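Local coordinates for GTPase-activating protein BEM3 (Saccharomyces cerevisiae S288C, PDB 6FSF) that activates GTP hydrolysis by CDC42 and, less efficiently, RHO1, and binds phosphatidylinositol-3-phosphate, this fragment being its tandem PX-PH domains, at residues Y28-I41 and M50-E62. Numbering follows the deposited sequence.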
ATOM      1  N   TYR A  28       3.941   3.435   1.788  1.00 65.21           N
ATOM      2  CA  TYR A  28       4.604   3.319   3.079  1.00 58.30           C
ATOM      3  C   TYR A  28       6.000   3.929   3.027  1.00 66.68           C
ATOM      4  O   TYR A  28       6.751   3.724   2.071  1.00 69.76           O
ATOM      5  CB  TYR A  28       4.689   1.849   3.494  1.00 54.92           C
ATOM      6  CG  TYR A  28       5.343   1.611   4.837  1.00 61.50           C
ATOM      7  CD1 TYR A  28       6.672   1.212   4.925  1.00 63.57           C
ATOM      8  CD2 TYR A  28       4.629   1.775   6.018  1.00 64.09           C
ATOM      9  CE1 TYR A  28       7.273   0.989   6.149  1.00 70.50           C
ATOM     10  CE2 TYR A  28       5.221   1.554   7.249  1.00 71.83           C
ATOM     11  CZ  TYR A  28       6.542   1.162   7.309  1.00 69.46           C
ATOM     12  OH  TYR A  28       7.133   0.943   8.534  1.00 76.27           O
ATOM     13  N   ARG A  29       6.342   4.681   4.066  1.00 68.82           N
ATOM     14  CA  ARG A  29       7.667   5.272   4.217  1.00 76.95           C
ATOM     15  C   ARG A  29       8.522   4.345   5.075  1.00 74.65           C
ATOM     16  O   ARG A  29       8.196   4.096   6.243  1.00 74.13           O
ATOM     17  CB  ARG A  29       7.582   6.664   4.843  1.00 78.88           C
ATOM     18  CG  ARG A  29       6.840   7.686   3.994  1.00 83.51           C
ATOM     19  CD  ARG A  29       7.645   8.972   3.865  1.00 91.17           C
ATOM     20  NE  ARG A  29       6.842  10.083   3.355  1.00 84.69           N
ATOM     21  CZ  ARG A  29       6.897  10.545   2.110  1.00 85.46           C
ATOM     22  NH1 ARG A  29       7.724   9.999   1.229  1.00 80.99           N
ATOM     23  NH2 ARG A  29       6.125  11.561   1.747  1.00 90.84           N
ATOM     24  N   ASP A  30       9.612   3.842   4.498  1.00 87.45           N
ATOM     25  CA  ASP A  30      10.441   2.833   5.145  1.00102.66           C
ATOM     26  C   ASP A  30      11.513   3.509   6.005  1.00115.32           C
ATOM     27  O   ASP A  30      11.369   4.667   6.405  1.00117.42           O
ATOM     28  CB  ASP A  30      11.033   1.893   4.087  1.00106.41           C
ATOM     29  CG  ASP A  30      11.783   2.635   2.987  1.00107.41           C
ATOM     30  OD1 ASP A  30      12.059   3.841   3.148  1.00110.12           O
ATOM     31  OD2 ASP A  30      12.103   2.001   1.958  1.00103.50           O
ATOM     32  N   ASN A  31      12.601   2.786   6.296  1.00124.35           N
ATOM     33  CA  ASN A  31      13.653   3.317   7.158  1.00129.95           C
ATOM     34  C   ASN A  31      14.341   4.526   6.531  1.00136.11           C
ATOM     35  O   ASN A  31      14.747   5.450   7.247  1.00139.95           O
ATOM     36  CB  ASN A  31      14.669   2.212   7.464  1.00131.17           C
ATOM     37  CG  ASN A  31      15.605   2.567   8.612  1.00140.61           C
ATOM     38  OD1 ASN A  31      15.460   3.602   9.260  1.00145.72           O
ATOM     39  ND2 ASN A  31      16.568   1.688   8.874  1.00143.42           N
ATOM     40  N   GLU A  32      14.473   4.544   5.205  1.00135.58           N
ATOM     41  CA  GLU A  32      15.073   5.660   4.485  1.00133.54           C
ATOM     42  C   GLU A  32      14.048   6.691   4.025  1.00123.86           C
ATOM     43  O   GLU A  32      14.394   7.584   3.244  1.00118.89           O
ATOM     44  CB  GLU A  32      15.871   5.145   3.283  1.00139.35           C
ATOM     45  CG  GLU A  32      17.173   4.435   3.644  1.00144.80           C
ATOM     46  CD  GLU A  32      18.389   5.339   3.530  1.00149.61           C
ATOM     47  OE1 GLU A  32      18.287   6.532   3.885  1.00151.56           O
ATOM     48  OE2 GLU A  32      19.447   4.856   3.072  1.00149.99           O
ATOM     49  N   ASP A  33      12.797   6.578   4.481  1.00121.39           N
ATOM     50  CA  ASP A  33      11.753   7.571   4.212  1.00116.24           C
ATOM     51  C   ASP A  33      11.456   7.712   2.721  1.00109.18           C
ATOM     52  O   ASP A  33      11.161   8.807   2.235  1.00102.90           O
ATOM     53  CB  ASP A  33      12.107   8.934   4.818  1.00119.96           C
ATOM     54  CG  ASP A  33      11.952   8.961   6.327  1.00130.24           C
ATOM     55  OD1 ASP A  33      11.339   8.024   6.885  1.00132.00           O
ATOM     56  OD2 ASP A  33      12.432   9.928   6.956  1.00137.58           O
ATOM     57  N   ASP A  34      11.532   6.608   1.986  1.00108.24           N
ATOM     58  CA  ASP A  34      11.083   6.557   0.604  1.00106.05           C
ATOM     59  C   ASP A  34       9.801   5.739   0.524  1.00 92.59           C
ATOM     60  O   ASP A  34       9.588   4.817   1.318  1.00 92.59           O
ATOM     61  CB  ASP A  34      12.151   5.951  -0.315  1.00110.18           C
ATOM     62  CG  ASP A  34      13.346   6.866  -0.507  1.00112.56           C
ATOM     63  OD1 ASP A  34      13.291   7.736  -1.402  1.00112.14           O
ATOM     64  OD2 ASP A  34      14.341   6.712   0.234  1.00115.46           O
ATOM     65  N   LEU A  35       8.940   6.101  -0.428  1.00 80.56           N
ATOM     66  CA  LEU A  35       7.710   5.352  -0.647  1.00 66.96           C
ATOM     67  C   LEU A  35       8.037   3.915  -1.028  1.00 65.78           C
ATOM     68  O   LEU A  35       8.846   3.666  -1.926  1.00 70.11           O
ATOM     69  CB  LEU A  35       6.874   6.015  -1.740  1.00 67.80           C
ATOM     70  CG  LEU A  35       6.391   7.449  -1.493  1.00 66.95           C
ATOM     71  CD1 LEU A  35       5.549   7.947  -2.660  1.00 60.38           C
ATOM     72  CD2 LEU A  35       5.611   7.543  -0.191  1.00 66.96           C
ATOM     73  N   SER A  36       7.409   2.965  -0.339  1.00 59.22           N
ATOM     74  CA  SER A  36       7.688   1.551  -0.552  1.00 62.87           C
ATOM     75  C   SER A  36       6.397   0.757  -0.400  1.00 61.45           C
ATOM     76  O   SER A  36       5.338   1.303  -0.079  1.00 56.13           O
ATOM     77  CB  SER A  36       8.772   1.049   0.402  1.00 65.76           C
ATOM     78  OG  SER A  36       8.340   1.144   1.749  1.00 70.33           O
ATOM     79  N   ILE A  37       6.503  -0.550  -0.615  1.00 58.76           N
ATOM     80  CA  ILE A  37       5.361  -1.454  -0.664  1.00 48.02           C
ATOM     81  C   ILE A  37       5.345  -2.261   0.630  1.00 55.80           C
ATOM     82  O   ILE A  37       6.261  -3.050   0.893  1.00 53.28           O
ATOM     83  CB  ILE A  37       5.426  -2.368  -1.896  1.00 49.35           C
ATOM     84  CG1 ILE A  37       5.448  -1.528  -3.174  1.00 54.83           C
ATOM     85  CG2 ILE A  37       4.263  -3.347  -1.904  1.00 46.27           C
ATOM     86  CD1 ILE A  37       5.937  -2.273  -4.395  1.00 49.77           C
ATOM     87  N   LEU A  38       4.306  -2.061   1.441  1.00 49.59           N
ATOM     88  CA  LEU A  38       4.147  -2.773   2.705  1.00 50.93           C
ATOM     89  C   LEU A  38       3.335  -4.042   2.477  1.00 50.94           C
ATOM     90  O   LEU A  38       2.231  -3.988   1.928  1.00 52.15           O
ATOM     91  CB  LEU A  38       3.460  -1.883   3.742  1.00 51.21           C
ATOM     92  CG  LEU A  38       3.316  -2.462   5.151  1.00 58.48           C
ATOM     93  CD1 LEU A  38       4.681  -2.620   5.804  1.00 56.36           C
ATOM     94  CD2 LEU A  38       2.402  -1.597   6.007  1.00 48.85           C
ATOM     95  N   ILE A  39       3.879  -5.179   2.904  1.00 49.01           N
ATOM     96  CA  ILE A  39       3.297  -6.488   2.636  1.00 45.95           C
ATOM     97  C   ILE A  39       3.169  -7.248   3.948  1.00 50.83           C
ATOM     98  O   ILE A  39       4.121  -7.300   4.736  1.00 53.45           O
ATOM     99  CB  ILE A  39       4.146  -7.291   1.632  1.00 48.84           C
ATOM    100  CG1 ILE A  39       4.243  -6.550   0.303  1.00 46.26           C
ATOM    101  CG2 ILE A  39       3.568  -8.688   1.440  1.00 46.60           C
ATOM    102  CD1 ILE A  39       5.285  -7.113  -0.625  1.00 55.62           C
ATOM    103  N   ALA A  40       2.004  -7.852   4.171  1.00 53.06           N
ATOM    104  CA  ALA A  40       1.743  -8.623   5.376  1.00 57.05           C
ATOM    105  C   ALA A  40       1.743 -10.110   5.055  1.00 53.29           C
ATOM    106  O   ALA A  40       1.173 -10.539   4.048  1.00 47.22           O
ATOM    107  CB  ALA A  40       0.409  -8.219   6.004  1.00 51.47           C
ATOM    108  N   ILE A  41       2.386 -10.891   5.919  1.00 44.06           N
ATOM    109  CA  ILE A  41       2.424 -12.345   5.810  1.00 45.70           C
ATOM    110  C   ILE A  41       1.556 -12.919   6.921  1.00 51.94           C
ATOM    111  O   ILE A  41       1.725 -12.564   8.094  1.00 54.42           O
ATOM    112  CB  ILE A  41       3.864 -12.880   5.893  1.00 51.42           C
ATOM    113  CG1 ILE A  41       4.670 -12.422   4.678  1.00 49.71           C
ATOM    114  CG2 ILE A  41       3.866 -14.396   5.978  1.00 58.44           C
ATOM    115  CD1 ILE A  41       4.166 -12.984   3.367  1.00 51.43           C
ATOM    116  N   MET A  50       1.623 -12.698  10.978  1.00 69.64           N
ATOM    117  CA  MET A  50       2.883 -13.094  11.597  1.00 65.78           C
ATOM    118  C   MET A  50       3.915 -11.971  11.559  1.00 63.07           C
ATOM    119  O   MET A  50       4.600 -11.728  12.559  1.00 68.24           O
ATOM    120  CB  MET A  50       3.419 -14.360  10.926  1.00 59.90           C
ATOM    121  CG  MET A  50       2.522 -15.579  11.133  1.00 79.96           C
ATOM    122  SD  MET A  50       3.311 -17.153  10.742  1.00106.04           S
ATOM    123  CE  MET A  50       3.340 -17.103   8.955  1.00 63.30           C
ATOM    124  N   PHE A  51       4.039 -11.270  10.433  1.00 48.51           N
ATOM    125  CA  PHE A  51       4.973 -10.155  10.335  1.00 53.08           C
ATOM    126  C   PHE A  51       4.642  -9.333   9.097  1.00 57.08           C
ATOM    127  O   PHE A  51       3.833  -9.733   8.257  1.00 61.47           O
ATOM    128  CB  PHE A  51       6.430 -10.638  10.296  1.00 49.17           C
ATOM    129  CG  PHE A  51       6.745 -11.546   9.139  1.00 52.56           C
ATOM    130  CD1 PHE A  51       6.539 -12.914   9.235  1.00 55.59           C
ATOM    131  CD2 PHE A  51       7.264 -11.036   7.960  1.00 50.24           C
ATOM    132  CE1 PHE A  51       6.835 -13.753   8.173  1.00 56.43           C
ATOM    133  CE2 PHE A  51       7.561 -11.869   6.895  1.00 58.71           C
ATOM    134  CZ  PHE A  51       7.345 -13.230   7.002  1.00 56.27           C
ATOM    135  N   LYS A  52       5.279  -8.166   9.005  1.00 60.82           N
ATOM    136  CA  LYS A  52       5.214  -7.316   7.825  1.00 54.33           C
ATOM    137  C   LYS A  52       6.628  -6.993   7.360  1.00 55.76           C
ATOM    138  O   LYS A  52       7.592  -7.073   8.126  1.00 51.84           O
ATOM    139  CB  LYS A  52       4.463  -6.005   8.095  1.00 57.48           C
ATOM    140  CG  LYS A  52       3.109  -6.159   8.751  1.00 59.29           C
ATOM    141  CD  LYS A  52       2.429  -4.804   8.864  1.00 55.57           C
ATOM    142  CE  LYS A  52       1.324  -4.815   9.900  1.00 71.93           C
ATOM    143  NZ  LYS A  52       1.871  -5.131  11.252  1.00 81.79           N
ATOM    144  N   PHE A  53       6.742  -6.614   6.091  1.00 55.77           N
ATOM    145  CA  PHE A  53       8.010  -6.147   5.555  1.00 54.96           C
ATOM    146  C   PHE A  53       7.731  -5.098   4.489  1.00 56.62           C
ATOM    147  O   PHE A  53       6.600  -4.935   4.026  1.00 58.26           O
ATOM    148  CB  PHE A  53       8.857  -7.300   5.000  1.00 49.54           C
ATOM    149  CG  PHE A  53       8.220  -8.035   3.855  1.00 57.71           C
ATOM    150  CD1 PHE A  53       8.533  -7.708   2.547  1.00 52.34           C
ATOM    151  CD2 PHE A  53       7.322  -9.064   4.085  1.00 47.91           C
ATOM    152  CE1 PHE A  53       7.955  -8.385   1.486  1.00 58.29           C
ATOM    153  CE2 PHE A  53       6.737  -9.746   3.029  1.00 46.40           C
ATOM    154  CZ  PHE A  53       7.058  -9.406   1.728  1.00 46.46           C
ATOM    155  N   SER A  54       8.782  -4.377   4.109  1.00 55.54           N
ATOM    156  CA  SER A  54       8.668  -3.252   3.196  1.00 58.02           C
ATOM    157  C   SER A  54       9.703  -3.395   2.093  1.00 54.61           C
ATOM    158  O   SER A  54      10.865  -3.708   2.366  1.00 58.82           O
ATOM    159  CB  SER A  54       8.861  -1.927   3.939  1.00 65.24           C
ATOM    160  OG  SER A  54       8.754  -0.829   3.051  1.00 74.43           O
ATOM    161  N   LYS A  55       9.281  -3.171   0.853  1.00 50.92           N
ATOM    162  CA  LYS A  55      10.171  -3.259  -0.295  1.00 48.89           C
ATOM    163  C   LYS A  55       9.872  -2.117  -1.249  1.00 55.73           C
ATOM    164  O   LYS A  55       8.706  -1.793  -1.492  1.00 55.52           O
ATOM    165  CB  LYS A  55      10.012  -4.594  -1.036  1.00 51.64           C
ATOM    166  CG  LYS A  55      10.265  -5.828  -0.190  1.00 54.77           C
ATOM    167  CD  LYS A  55      11.741  -5.996   0.125  1.00 50.88           C
ATOM    168  CE  LYS A  55      11.978  -7.267   0.916  1.00 54.09           C
ATOM    169  NZ  LYS A  55      13.425  -7.514   1.165  1.00 57.99           N
ATOM    170  N   SER A  56      10.926  -1.510  -1.786  1.00 53.90           N
ATOM    171  CA  SER A  56      10.753  -0.575  -2.884  1.00 49.91           C
ATOM    172  C   SER A  56      10.331  -1.331  -4.140  1.00 45.17           C
ATOM    173  O   SER A  56      10.503  -2.548  -4.253  1.00 50.11           O
ATOM    174  CB  SER A  56      12.044   0.201  -3.146  1.00 56.47           C
ATOM    175  OG  SER A  56      13.019  -0.622  -3.765  1.00 57.59           O
ATOM    176  N   ILE A  57       9.760  -0.591  -5.095  1.00 53.16           N
ATOM    177  CA  ILE A  57       9.350  -1.209  -6.353  1.00 55.21           C
ATOM    178  C   ILE A  57      10.559  -1.775  -7.084  1.00 53.10           C
ATOM    179  O   ILE A  57      10.455  -2.791  -7.785  1.00 50.52           O
ATOM    180  CB  ILE A  57       8.575  -0.192  -7.216  1.00 62.15           C
ATOM    181  CG1 ILE A  57       8.182  -0.807  -8.563  1.00 71.60           C
ATOM    182  CG2 ILE A  57       9.387   1.079  -7.413  1.00 72.75           C
ATOM    183  CD1 ILE A  57       7.284  -2.020  -8.444  1.00 57.51           C
ATOM    184  N   HIS A  58      11.725  -1.149  -6.913  1.00 50.82           N
ATOM    185  CA  HIS A  58      12.944  -1.651  -7.535  1.00 54.96           C
ATOM    186  C   HIS A  58      13.321  -3.027  -6.995  1.00 49.72           C
ATOM    187  O   HIS A  58      13.706  -3.918  -7.761  1.00 53.67           O
ATOM    188  CB  HIS A  58      14.083  -0.657  -7.314  1.00 59.11           C
ATOM    189  CG  HIS A  58      15.405  -1.133  -7.827  1.00 64.49           C
ATOM    190  ND1 HIS A  58      15.682  -1.254  -9.171  1.00 63.24           N
ATOM    191  CD2 HIS A  58      16.526  -1.524  -7.174  1.00 67.37           C
ATOM    192  CE1 HIS A  58      16.918  -1.695  -9.325  1.00 61.19           C
ATOM    193  NE2 HIS A  58      17.452  -1.867  -8.129  1.00 62.75           N
ATOM    194  N   LYS A  59      13.221  -3.217  -5.675  1.00 49.68           N
ATOM    195  CA  LYS A  59      13.523  -4.523  -5.094  1.00 48.17           C
ATOM    196  C   LYS A  59      12.536  -5.579  -5.576  1.00 48.98           C
ATOM    197  O   LYS A  59      12.906  -6.744  -5.773  1.00 58.59           O
ATOM    198  CB  LYS A  59      13.501  -4.450  -3.569  1.00 55.69           C
ATOM    199  CG  LYS A  59      14.519  -3.508  -2.952  1.00 62.97           C
ATOM    200  CD  LYS A  59      14.670  -3.785  -1.458  1.00 83.06           C
ATOM    201  CE  LYS A  59      15.161  -2.563  -0.691  1.00 93.98           C
ATOM    202  NZ  LYS A  59      14.038  -1.817  -0.055  1.00 92.63           N
ATOM    203  N   VAL A  60      11.272  -5.190  -5.758  1.00 55.21           N
ATOM    204  CA  VAL A  60      10.258  -6.122  -6.245  1.00 44.96           C
ATOM    205  C   VAL A  60      10.613  -6.603  -7.647  1.00 43.11           C
ATOM    206  O   VAL A  60      10.561  -7.803  -7.943  1.00 51.28           O
ATOM    207  CB  VAL A  60       8.868  -5.463  -6.210  1.00 49.80           C
ATOM    208  CG1 VAL A  60       7.852  -6.309  -6.964  1.00 43.65           C
ATOM    209  CG2 VAL A  60       8.423  -5.242  -4.771  1.00 54.56           C
ATOM    210  N   ARG A  61      10.983  -5.671  -8.529  1.00 42.33           N
ATOM    211  CA  ARG A  61      11.362  -6.053  -9.884  1.00 53.05           C
ATOM    212  C   ARG A  61      12.639  -6.881  -9.893  1.00 56.93           C
ATOM    213  O   ARG A  61      12.803  -7.761 -10.746  1.00 55.94           O
ATOM    214  CB  ARG A  61      11.535  -4.808 -10.755  1.00 57.20           C
ATOM    215  CG  ARG A  61      10.332  -3.884 -10.776  1.00 63.36           C
ATOM    216  CD  ARG A  61      10.525  -2.753 -11.773  1.00 88.84           C
ATOM    217  NE  ARG A  61       9.425  -1.794 -11.729  1.00102.42           N
ATOM    218  CZ  ARG A  61       8.246  -1.983 -12.312  1.00 90.90           C
ATOM    219  NH1 ARG A  61       8.008  -3.101 -12.982  1.00 78.11           N
ATOM    220  NH2 ARG A  61       7.302  -1.056 -12.219  1.00 84.45           N
ATOM    221  N   GLU A  62      13.550  -6.615  -8.954  1.00 52.27           N
ATOM    222  CA  GLU A  62      14.801  -7.364  -8.890  1.00 52.34           C
ATOM    223  C   GLU A  62      14.544  -8.845  -8.639  1.00 55.67           C
ATOM    224  O   GLU A  62      15.094  -9.708  -9.333  1.00 54.10           O
ATOM    225  CB  GLU A  62      15.705  -6.779  -7.807  1.00 58.89           C
ATOM    226  CG  GLU A  62      16.848  -7.692  -7.400  1.00 74.19           C
ATOM    227  CD  GLU A  62      17.868  -6.986  -6.538  1.00 87.52           C
ATOM    228  OE1 GLU A  62      18.541  -6.068  -7.054  1.00 95.67           O
ATOM    229  OE2 GLU A  62      17.995  -7.338  -5.345  1.00 82.69           O
TER
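Ile-37 and Lys-55 exchange a pair of backbone hydrogen bonds, the shorter from Ile-37 N to Lys-55 O at 2.7 Å, and Ile-39 and Phe-53 form a second such pair. The antiparallel pairing then reaches Ile-41, whose N donates almost straight to Phe-51 O (176° at the hydrogen) while its O accepts from Met-50 N; with Met-50 and Phe-51 both opposite Ile-41, this is a classic beta bulge. Ser-54, in the non-hydrogen-bonded pair with Leu-38, brings its hydroxyl close to that of Ser-36 and obliquely against the Tyr-28 ring.

On the face bearing the isoleucines, two phenylalanines fold back over the neighbouring strand. Phe-53, with CG between its backbone N and carbonyl carbon (chi1 62°), lays one ring face over Ile-39, whose CB stands 4.0 Å from the ring centroid, and takes Ile-41 CG1 at its edge, 3.8 Å from Phe-53 CE2. A serine in its place would probably leave Ile-39 without its aromatic cover and open a gap beside Ile-41 CG1. Phe-51 covers Ile-41 CB likewise. Farther along, Ile-37 CD1 meets Val-60 CG2 at 3.9 Å, joining the sheet to helix 57-70, whose N-cap Ser-56 accepts from Lys-59 N; helix 90-107 packs on the same face through Leu-100 and Tyr-104. This meander of strands 19-29, 35-43 and 49-55 packed against helices is the core of the PX domain.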